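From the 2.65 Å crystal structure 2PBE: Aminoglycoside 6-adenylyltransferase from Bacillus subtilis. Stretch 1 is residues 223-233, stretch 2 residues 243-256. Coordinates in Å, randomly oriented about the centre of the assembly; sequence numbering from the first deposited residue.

Stretch 1 (223-233) NKEWEELMSTY
Stretch 2 243-256: KSLFTCYALFRKYS

The first stretch opens as a helix from Asn223, while residues 243-256 lie within a longer one; the axes approach to 10.7 Å with N-to-C directions at 144°, roughly antiparallel. Register is set by CA separations of 7.7 Å for Glu228-Leu251 and 4.8 Å for Thr232-Ser244. The shorter distance falls at a type I turn, Met230 (selenomethionine) to Tyr233, with Ser231 at phi/psi -67/-8 and Thr232 at -86/-1. The contact buries 432 Å² summed over both sides, most of all at Thr232 (77 Å²) and Glu228 (69 Å²); Thr232 is itself buried.

Glu228 is the polar hub. Its CA-to-CB bond points toward the second helix, and chi1 m (-60°), chi2 t (174°), chi3 -38° extend the carboxylate so that each oxygen meets a different donor. Tyr255 OH donates to Glu228 OE1 at 2.6 Å, with the oxygen near the ring plane at its edge; chi1 m (-66°) and chi2 -67° deliver the hydroxyl. Lys254, t at all four chi angles, reaches its full length, and its NZ makes a salt bridge to Glu228 OE2 at 3.1 Å. Lys224 NZ comes within 3.9 Å of Lys254 NZ, a like-charge approach that the nearby carboxylate may temper. A water donates to Glu225 OE2 (2.9 Å) and weakly to Tyr255 OH (3.5 Å).

Beyond this hub the contact is mostly packing of methyl groups, some of it against backbone oxygens. Leu251, chi1 m (-74°) and chi2 t (171°), places CD1 3.8 Å from both Glu228 CB and Thr232 CG2. Thr232 adopts p (71°): OG1 donates to Leu229 O at 2.6 Å, while CG2 packs 3.9 Å from Thr247 CG2. Thr247 divides likewise at m (-66°), OG1 donating to Lys243 O at 2.8 Å. Ser231, p (67°), donates from OG to Glu228 O at 2.5 Å, and the same OG lies 3.7 Å from Thr247 CG2. Compact Cys248 (m) brings SG to 4.0 Å from Thr232 CB, and small Ser244 (m) accommodates the close backbone, its OG lying 3.2 Å from Thr232 O.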

ATOM      1  N   ASN A 223       2.455  -9.866 -10.861  1.00 37.40           N
ATOM      2  CA  ASN A 223       3.808  -9.831 -11.396  1.00 39.99           C
ATOM      3  C   ASN A 223       3.866  -8.992 -12.660  1.00 40.39           C
ATOM      4  O   ASN A 223       4.875  -8.319 -12.931  1.00 40.92           O
ATOM      5  CB  ASN A 223       4.311 -11.245 -11.676  1.00 41.92           C
ATOM      6  CG  ASN A 223       4.322 -12.101 -10.429  1.00 44.52           C
ATOM      7  OD1 ASN A 223       4.666 -11.617  -9.340  1.00 45.97           O
ATOM      8  ND2 ASN A 223       3.941 -13.376 -10.575  1.00 44.48           N
ATOM      9  N   LYS A 224       2.783  -9.021 -13.426  1.00 39.77           N
ATOM     10  CA  LYS A 224       2.729  -8.255 -14.648  1.00 39.15           C
ATOM     11  C   LYS A 224       2.805  -6.769 -14.299  1.00 39.09           C
ATOM     12  O   LYS A 224       3.590  -6.019 -14.895  1.00 40.11           O
ATOM     13  CB  LYS A 224       1.432  -8.549 -15.388  1.00 39.55           C
ATOM     14  CG  LYS A 224       1.360  -7.899 -16.758  1.00 41.85           C
ATOM     15  CD  LYS A 224      -0.063  -7.872 -17.266  1.00 43.37           C
ATOM     16  CE  LYS A 224      -0.162  -7.202 -18.625  1.00 44.93           C
ATOM     17  NZ  LYS A 224      -1.576  -7.070 -19.054  1.00 48.02           N
ATOM     18  N   GLU A 225       2.006  -6.359 -13.318  1.00 37.75           N
ATOM     19  CA  GLU A 225       1.946  -4.972 -12.887  1.00 36.93           C
ATOM     20  C   GLU A 225       3.253  -4.501 -12.284  1.00 37.63           C
ATOM     21  O   GLU A 225       3.589  -3.327 -12.385  1.00 37.34           O
ATOM     22  CB  GLU A 225       0.802  -4.784 -11.891  1.00 36.38           C
ATOM     23  CG  GLU A 225      -0.541  -5.308 -12.423  1.00 36.78           C
ATOM     24  CD  GLU A 225      -1.657  -5.299 -11.383  1.00 37.10           C
ATOM     25  OE1 GLU A 225      -1.443  -5.772 -10.246  1.00 37.21           O
ATOM     26  OE2 GLU A 225      -2.768  -4.836 -11.713  1.00 36.76           O
ATOM     27  N   TRP A 226       3.997  -5.410 -11.656  1.00 38.82           N
ATOM     28  CA  TRP A 226       5.273  -5.014 -11.067  1.00 40.51           C
ATOM     29  C   TRP A 226       6.316  -4.880 -12.154  1.00 40.15           C
ATOM     30  O   TRP A 226       7.259  -4.102 -12.036  1.00 40.34           O
ATOM     31  CB  TRP A 226       5.765  -6.030 -10.040  1.00 44.19           C
ATOM     32  CG  TRP A 226       6.733  -5.420  -9.063  1.00 47.77           C
ATOM     33  CD1 TRP A 226       6.473  -4.397  -8.162  1.00 48.96           C
ATOM     34  CD2 TRP A 226       8.093  -5.803  -8.846  1.00 47.95           C
ATOM     35  NE1 TRP A 226       7.586  -4.133  -7.394  1.00 48.87           N
ATOM     36  CE2 TRP A 226       8.599  -4.971  -7.783  1.00 49.84           C
ATOM     37  CE3 TRP A 226       8.946  -6.765  -9.432  1.00 49.97           C
ATOM     38  CZ2 TRP A 226       9.925  -5.082  -7.294  1.00 53.02           C
ATOM     39  CZ3 TRP A 226      10.289  -6.880  -8.938  1.00 53.82           C
ATOM     40  CH2 TRP A 226      10.754  -6.035  -7.874  1.00 54.79           C
ATOM     41  N   GLU A 227       6.167  -5.669 -13.203  1.00 40.02           N
ATOM     42  CA  GLU A 227       7.106  -5.590 -14.297  1.00 40.09           C
ATOM     43  C   GLU A 227       6.881  -4.281 -15.040  1.00 38.74           C
ATOM     44  O   GLU A 227       7.828  -3.668 -15.528  1.00 37.99           O
ATOM     45  CB  GLU A 227       6.930  -6.770 -15.248  1.00 42.34           C
ATOM     46  CG  GLU A 227       7.658  -8.019 -14.778  1.00 46.19           C
ATOM     47  CD  GLU A 227       7.631  -9.117 -15.809  1.00 48.97           C
ATOM     48  OE1 GLU A 227       7.494  -8.798 -17.016  1.00 51.45           O
ATOM     49  OE2 GLU A 227       7.757 -10.297 -15.409  1.00 51.02           O
ATOM     50  N   GLU A 228       5.618  -3.860 -15.137  1.00 36.95           N
ATOM     51  CA  GLU A 228       5.296  -2.618 -15.820  1.00 35.25           C
ATOM     52  C   GLU A 228       5.880  -1.473 -15.020  1.00 35.06           C
ATOM     53  O   GLU A 228       6.457  -0.540 -15.573  1.00 35.05           O
ATOM     54  CB  GLU A 228       3.785  -2.419 -15.936  1.00 32.90           C
ATOM     55  CG  GLU A 228       3.048  -3.493 -16.683  1.00 31.76           C
ATOM     56  CD  GLU A 228       1.542  -3.283 -16.632  1.00 31.87           C
ATOM     57  OE1 GLU A 228       1.051  -2.856 -15.562  1.00 30.46           O
ATOM     58  OE2 GLU A 228       0.852  -3.555 -17.650  1.00 31.46           O
ATOM     59  N   LEU A 229       5.739  -1.543 -13.702  1.00 35.15           N
ATOM     60  CA  LEU A 229       6.267  -0.487 -12.864  1.00 35.61           C
ATOM     61  C   LEU A 229       7.781  -0.531 -12.943  1.00 36.05           C
ATOM     62  O   LEU A 229       8.433   0.506 -12.969  1.00 35.93           O
ATOM     63  CB  LEU A 229       5.816  -0.661 -11.422  1.00 35.66           C
ATOM     64  CG  LEU A 229       6.387   0.420 -10.514  1.00 37.44           C
ATOM     65  CD1 LEU A 229       5.841   1.812 -10.879  1.00 39.60           C
ATOM     66  CD2 LEU A 229       6.044   0.072  -9.094  1.00 38.76           C
HETATM   67  N   MSE A 230       8.330  -1.737 -12.991  1.00 36.75           N
HETATM   68  CA  MSE A 230       9.773  -1.882 -13.088  1.00 39.03           C
HETATM   69  C   MSE A 230      10.256  -1.244 -14.381  1.00 37.19           C
HETATM   70  O   MSE A 230      11.317  -0.622 -14.418  1.00 37.18           O
HETATM   71  CB  MSE A 230      10.209  -3.359 -13.057  1.00 43.29           C
HETATM   72  CG  MSE A 230      10.301  -3.971 -11.655  1.00 50.15           C
HETATM   73 SE   MSE A 230      11.196  -2.834 -10.313  1.00 61.14          SE
HETATM   74  CE  MSE A 230       9.644  -2.078  -9.414  1.00 56.98           C
ATOM     75  N   SER A 231       9.472  -1.375 -15.446  1.00 36.51           N
ATOM     76  CA  SER A 231       9.871  -0.822 -16.731  1.00 35.83           C
ATOM     77  C   SER A 231       9.901   0.692 -16.744  1.00 35.66           C
ATOM     78  O   SER A 231      10.358   1.281 -17.721  1.00 35.97           O
ATOM     79  CB  SER A 231       8.975  -1.341 -17.861  1.00 34.58           C
ATOM     80  OG  SER A 231       7.660  -0.856 -17.745  1.00 33.93           O
ATOM     81  N   THR A 232       9.425   1.326 -15.674  1.00 34.63           N
ATOM     82  CA  THR A 232       9.459   2.787 -15.625  1.00 35.76           C
ATOM     83  C   THR A 232      10.809   3.232 -15.107  1.00 37.48           C
ATOM     84  O   THR A 232      11.066   4.421 -14.963  1.00 38.49           O
ATOM     85  CB  THR A 232       8.410   3.366 -14.698  1.00 35.07           C
ATOM     86  OG1 THR A 232       8.779   3.092 -13.342  1.00 36.01           O
ATOM     87  CG2 THR A 232       7.056   2.769 -15.011  1.00 34.88           C
ATOM     88  N   TYR A 233      11.661   2.275 -14.782  1.00 38.60           N
ATOM     89  CA  TYR A 233      12.995   2.587 -14.300  1.00 39.68           C
ATOM     90  C   TYR A 233      13.922   2.293 -15.453  1.00 43.12           C
ATOM     91  O   TYR A 233      13.773   1.272 -16.101  1.00 44.27           O
ATOM     92  CB  TYR A 233      13.321   1.681 -13.119  1.00 35.20           C
ATOM     93  CG  TYR A 233      12.591   2.076 -11.866  1.00 31.51           C
ATOM     94  CD1 TYR A 233      13.084   3.116 -11.055  1.00 29.99           C
ATOM     95  CD2 TYR A 233      11.390   1.426 -11.478  1.00 31.77           C
ATOM     96  CE1 TYR A 233      12.407   3.513  -9.871  1.00 29.78           C
ATOM     97  CE2 TYR A 233      10.694   1.815 -10.288  1.00 31.80           C
ATOM     98  CZ  TYR A 233      11.214   2.869  -9.492  1.00 30.96           C
ATOM     99  OH  TYR A 233      10.553   3.305  -8.357  1.00 33.27           O
ATOM    100  N   LYS A 243      12.406   8.031 -22.062  1.00 31.00           N
ATOM    101  CA  LYS A 243      11.794   6.712 -22.138  1.00 30.42           C
ATOM    102  C   LYS A 243      11.033   6.420 -20.841  1.00 29.35           C
ATOM    103  O   LYS A 243       9.856   6.062 -20.876  1.00 29.02           O
ATOM    104  CB  LYS A 243      12.893   5.672 -22.398  1.00 32.11           C
ATOM    105  CG  LYS A 243      12.397   4.244 -22.635  1.00 36.18           C
ATOM    106  CD  LYS A 243      13.485   3.330 -23.215  1.00 37.94           C
ATOM    107  CE  LYS A 243      14.687   3.128 -22.298  1.00 38.97           C
ATOM    108  NZ  LYS A 243      15.624   2.108 -22.888  1.00 39.13           N
ATOM    109  N   SER A 244      11.688   6.591 -19.704  1.00 29.35           N
ATOM    110  CA  SER A 244      11.043   6.353 -18.419  1.00 30.41           C
ATOM    111  C   SER A 244       9.760   7.173 -18.313  1.00 30.08           C
ATOM    112  O   SER A 244       8.730   6.663 -17.899  1.00 30.08           O
ATOM    113  CB  SER A 244      11.974   6.739 -17.271  1.00 30.71           C
ATOM    114  OG  SER A 244      13.016   5.794 -17.109  1.00 32.74           O
ATOM    115  N   LEU A 245       9.837   8.446 -18.697  1.00 30.23           N
ATOM    116  CA  LEU A 245       8.688   9.356 -18.632  1.00 28.92           C
ATOM    117  C   LEU A 245       7.551   8.935 -19.535  1.00 28.25           C
ATOM    118  O   LEU A 245       6.390   8.910 -19.120  1.00 26.30           O
ATOM    119  CB  LEU A 245       9.118  10.779 -19.003  1.00 29.80           C
ATOM    120  CG  LEU A 245       7.967  11.791 -18.983  1.00 30.99           C
ATOM    121  CD1 LEU A 245       7.481  12.016 -17.559  1.00 30.64           C
ATOM    122  CD2 LEU A 245       8.450  13.092 -19.592  1.00 33.04           C
ATOM    123  N   PHE A 246       7.876   8.634 -20.786  1.00 27.96           N
ATOM    124  CA  PHE A 246       6.835   8.211 -21.705  1.00 28.00           C
ATOM    125  C   PHE A 246       6.216   6.908 -21.235  1.00 27.94           C
ATOM    126  O   PHE A 246       5.030   6.677 -21.456  1.00 28.16           O
ATOM    127  CB  PHE A 246       7.371   8.053 -23.122  1.00 28.71           C
ATOM    128  CG  PHE A 246       7.822   9.345 -23.751  1.00 31.03           C
ATOM    129  CD1 PHE A 246       7.206  10.575 -23.427  1.00 30.14           C
ATOM    130  CD2 PHE A 246       8.836   9.333 -24.721  1.00 31.45           C
ATOM    131  CE1 PHE A 246       7.606  11.785 -24.073  1.00 31.43           C
ATOM    132  CE2 PHE A 246       9.250  10.523 -25.378  1.00 31.97           C
ATOM    133  CZ  PHE A 246       8.633  11.752 -25.051  1.00 32.09           C
ATOM    134  N   THR A 247       7.019   6.072 -20.587  1.00 26.46           N
ATOM    135  CA  THR A 247       6.527   4.795 -20.076  1.00 26.60           C
ATOM    136  C   THR A 247       5.481   5.073 -18.986  1.00 26.69           C
ATOM    137  O   THR A 247       4.445   4.420 -18.953  1.00 27.71           O
ATOM    138  CB  THR A 247       7.707   3.917 -19.564  1.00 27.12           C
ATOM    139  OG1 THR A 247       8.528   3.557 -20.682  1.00 26.65           O
ATOM    140  CG2 THR A 247       7.206   2.632 -18.871  1.00 23.63           C
ATOM    141  N   CYS A 248       5.749   6.044 -18.118  1.00 26.07           N
ATOM    142  CA  CYS A 248       4.798   6.428 -17.081  1.00 26.31           C
ATOM    143  C   CYS A 248       3.527   6.950 -17.756  1.00 26.65           C
ATOM    144  O   CYS A 248       2.414   6.714 -17.287  1.00 25.28           O
ATOM    145  CB  CYS A 248       5.388   7.512 -16.191  1.00 28.29           C
ATOM    146  SG  CYS A 248       6.793   6.937 -15.202  1.00 34.02           S
ATOM    147  N   TYR A 249       3.702   7.663 -18.866  1.00 26.82           N
ATOM    148  CA  TYR A 249       2.574   8.195 -19.634  1.00 27.93           C
ATOM    149  C   TYR A 249       1.656   7.062 -20.055  1.00 27.96           C
ATOM    150  O   TYR A 249       0.455   7.060 -19.754  1.00 29.10           O
ATOM    151  CB  TYR A 249       3.066   8.913 -20.907  1.00 29.06           C
ATOM    152  CG  TYR A 249       3.477  10.354 -20.711  1.00 29.06           C
ATOM    153  CD1 TYR A 249       3.827  10.840 -19.422  1.00 29.54           C
ATOM    154  CD2 TYR A 249       3.516  11.257 -21.805  1.00 28.55           C
ATOM    155  CE1 TYR A 249       4.201  12.177 -19.224  1.00 29.93           C
ATOM    156  CE2 TYR A 249       3.890  12.629 -21.616  1.00 29.82           C
ATOM    157  CZ  TYR A 249       4.232  13.076 -20.314  1.00 31.60           C
ATOM    158  OH  TYR A 249       4.584  14.391 -20.087  1.00 32.40           O
ATOM    159  N   ALA A 250       2.253   6.101 -20.756  1.00 26.48           N
ATOM    160  CA  ALA A 250       1.542   4.938 -21.263  1.00 24.40           C
ATOM    161  C   ALA A 250       0.785   4.227 -20.156  1.00 24.50           C
ATOM    162  O   ALA A 250      -0.387   3.896 -20.305  1.00 24.65           O
ATOM    163  CB  ALA A 250       2.529   3.995 -21.912  1.00 24.55           C
ATOM    164  N   LEU A 251       1.457   4.003 -19.028  1.00 23.40           N
ATOM    165  CA  LEU A 251       0.827   3.319 -17.916  1.00 23.30           C
ATOM    166  C   LEU A 251      -0.222   4.147 -17.197  1.00 24.26           C
ATOM    167  O   LEU A 251      -1.195   3.599 -16.688  1.00 24.51           O
ATOM    168  CB  LEU A 251       1.881   2.849 -16.931  1.00 22.85           C
ATOM    169  CG  LEU A 251       2.663   1.637 -17.437  1.00 22.84           C
ATOM    170  CD1 LEU A 251       3.827   1.341 -16.523  1.00 22.99           C
ATOM    171  CD2 LEU A 251       1.728   0.421 -17.522  1.00 23.82           C
ATOM    172  N   PHE A 252      -0.036   5.463 -17.159  1.00 24.36           N
ATOM    173  CA  PHE A 252      -1.009   6.298 -16.465  1.00 24.74           C
ATOM    174  C   PHE A 252      -2.309   6.371 -17.228  1.00 24.95           C
ATOM    175  O   PHE A 252      -3.374   6.443 -16.624  1.00 23.82           O
ATOM    176  CB  PHE A 252      -0.495   7.728 -16.252  1.00 24.96           C
ATOM    177  CG  PHE A 252      -1.199   8.438 -15.135  1.00 24.34           C
ATOM    178  CD1 PHE A 252      -0.943   8.070 -13.807  1.00 24.71           C
ATOM    179  CD2 PHE A 252      -2.142   9.449 -15.395  1.00 24.46           C
ATOM    180  CE1 PHE A 252      -1.624   8.705 -12.718  1.00 26.31           C
ATOM    181  CE2 PHE A 252      -2.844  10.107 -14.319  1.00 25.75           C
ATOM    182  CZ  PHE A 252      -2.579   9.727 -12.975  1.00 25.63           C
ATOM    183  N   ARG A 253      -2.218   6.376 -18.554  1.00 25.74           N
ATOM    184  CA  ARG A 253      -3.416   6.434 -19.381  1.00 26.80           C
ATOM    185  C   ARG A 253      -4.192   5.169 -19.077  1.00 26.90           C
ATOM    186  O   ARG A 253      -5.366   5.209 -18.733  1.00 26.84           O
ATOM    187  CB  ARG A 253      -3.061   6.465 -20.877  1.00 25.93           C
ATOM    188  CG  ARG A 253      -2.385   7.748 -21.319  1.00 26.32           C
ATOM    189  CD  ARG A 253      -1.885   7.685 -22.771  1.00 27.62           C
ATOM    190  NE  ARG A 253      -1.102   8.878 -23.094  1.00 26.17           N
ATOM    191  CZ  ARG A 253       0.168   8.866 -23.504  1.00 28.94           C
ATOM    192  NH1 ARG A 253       0.816   7.721 -23.655  1.00 28.13           N
ATOM    193  NH2 ARG A 253       0.795  10.013 -23.767  1.00 30.29           N
ATOM    194  N   LYS A 254      -3.490   4.051 -19.207  1.00 26.99           N
ATOM    195  CA  LYS A 254      -4.053   2.740 -18.976  1.00 28.47           C
ATOM    196  C   LYS A 254      -4.861   2.667 -17.672  1.00 29.25           C
ATOM    197  O   LYS A 254      -6.062   2.396 -17.693  1.00 32.06           O
ATOM    198  CB  LYS A 254      -2.928   1.702 -18.962  1.00 28.04           C
ATOM    199  CG  LYS A 254      -3.423   0.269 -18.844  1.00 29.27           C
ATOM    200  CD  LYS A 254      -2.328  -0.754 -19.108  1.00 30.19           C
ATOM    201  CE  LYS A 254      -2.861  -2.154 -18.841  1.00 29.57           C
ATOM    202  NZ  LYS A 254      -1.866  -3.225 -19.070  1.00 33.62           N
ATOM    203  N   TYR A 255      -4.219   2.947 -16.542  1.00 28.57           N
ATOM    204  CA  TYR A 255      -4.912   2.859 -15.259  1.00 28.27           C
ATOM    205  C   TYR A 255      -5.918   3.938 -14.922  1.00 28.51           C
ATOM    206  O   TYR A 255      -6.898   3.662 -14.220  1.00 27.73           O
ATOM    207  CB  TYR A 255      -3.874   2.682 -14.156  1.00 27.79           C
ATOM    208  CG  TYR A 255      -3.204   1.338 -14.344  1.00 29.62           C
ATOM    209  CD1 TYR A 255      -3.940   0.128 -14.167  1.00 28.89           C
ATOM    210  CD2 TYR A 255      -1.878   1.242 -14.848  1.00 29.48           C
ATOM    211  CE1 TYR A 255      -3.378  -1.141 -14.507  1.00 29.11           C
ATOM    212  CE2 TYR A 255      -1.301  -0.027 -15.191  1.00 30.01           C
ATOM    213  CZ  TYR A 255      -2.062  -1.214 -15.023  1.00 31.07           C
ATOM    214  OH  TYR A 255      -1.541  -2.446 -15.401  1.00 32.92           O
ATOM    215  N   SER A 256      -5.695   5.157 -15.401  1.00 28.73           N
ATOM    216  CA  SER A 256      -6.644   6.234 -15.127  1.00 29.49           C
ATOM    217  C   SER A 256      -7.876   5.991 -15.990  1.00 29.85           C
ATOM    218  O   SER A 256      -8.993   6.302 -15.579  1.00 30.52           O
ATOM    219  CB  SER A 256      -6.038   7.607 -15.423  1.00 27.87           C
ATOM    220  OG  SER A 256      -5.643   7.700 -16.778  1.00 32.88           O
TER
HETATM  221  O   HOH W   1      -3.633  -5.061 -14.468  1.00 35.51           O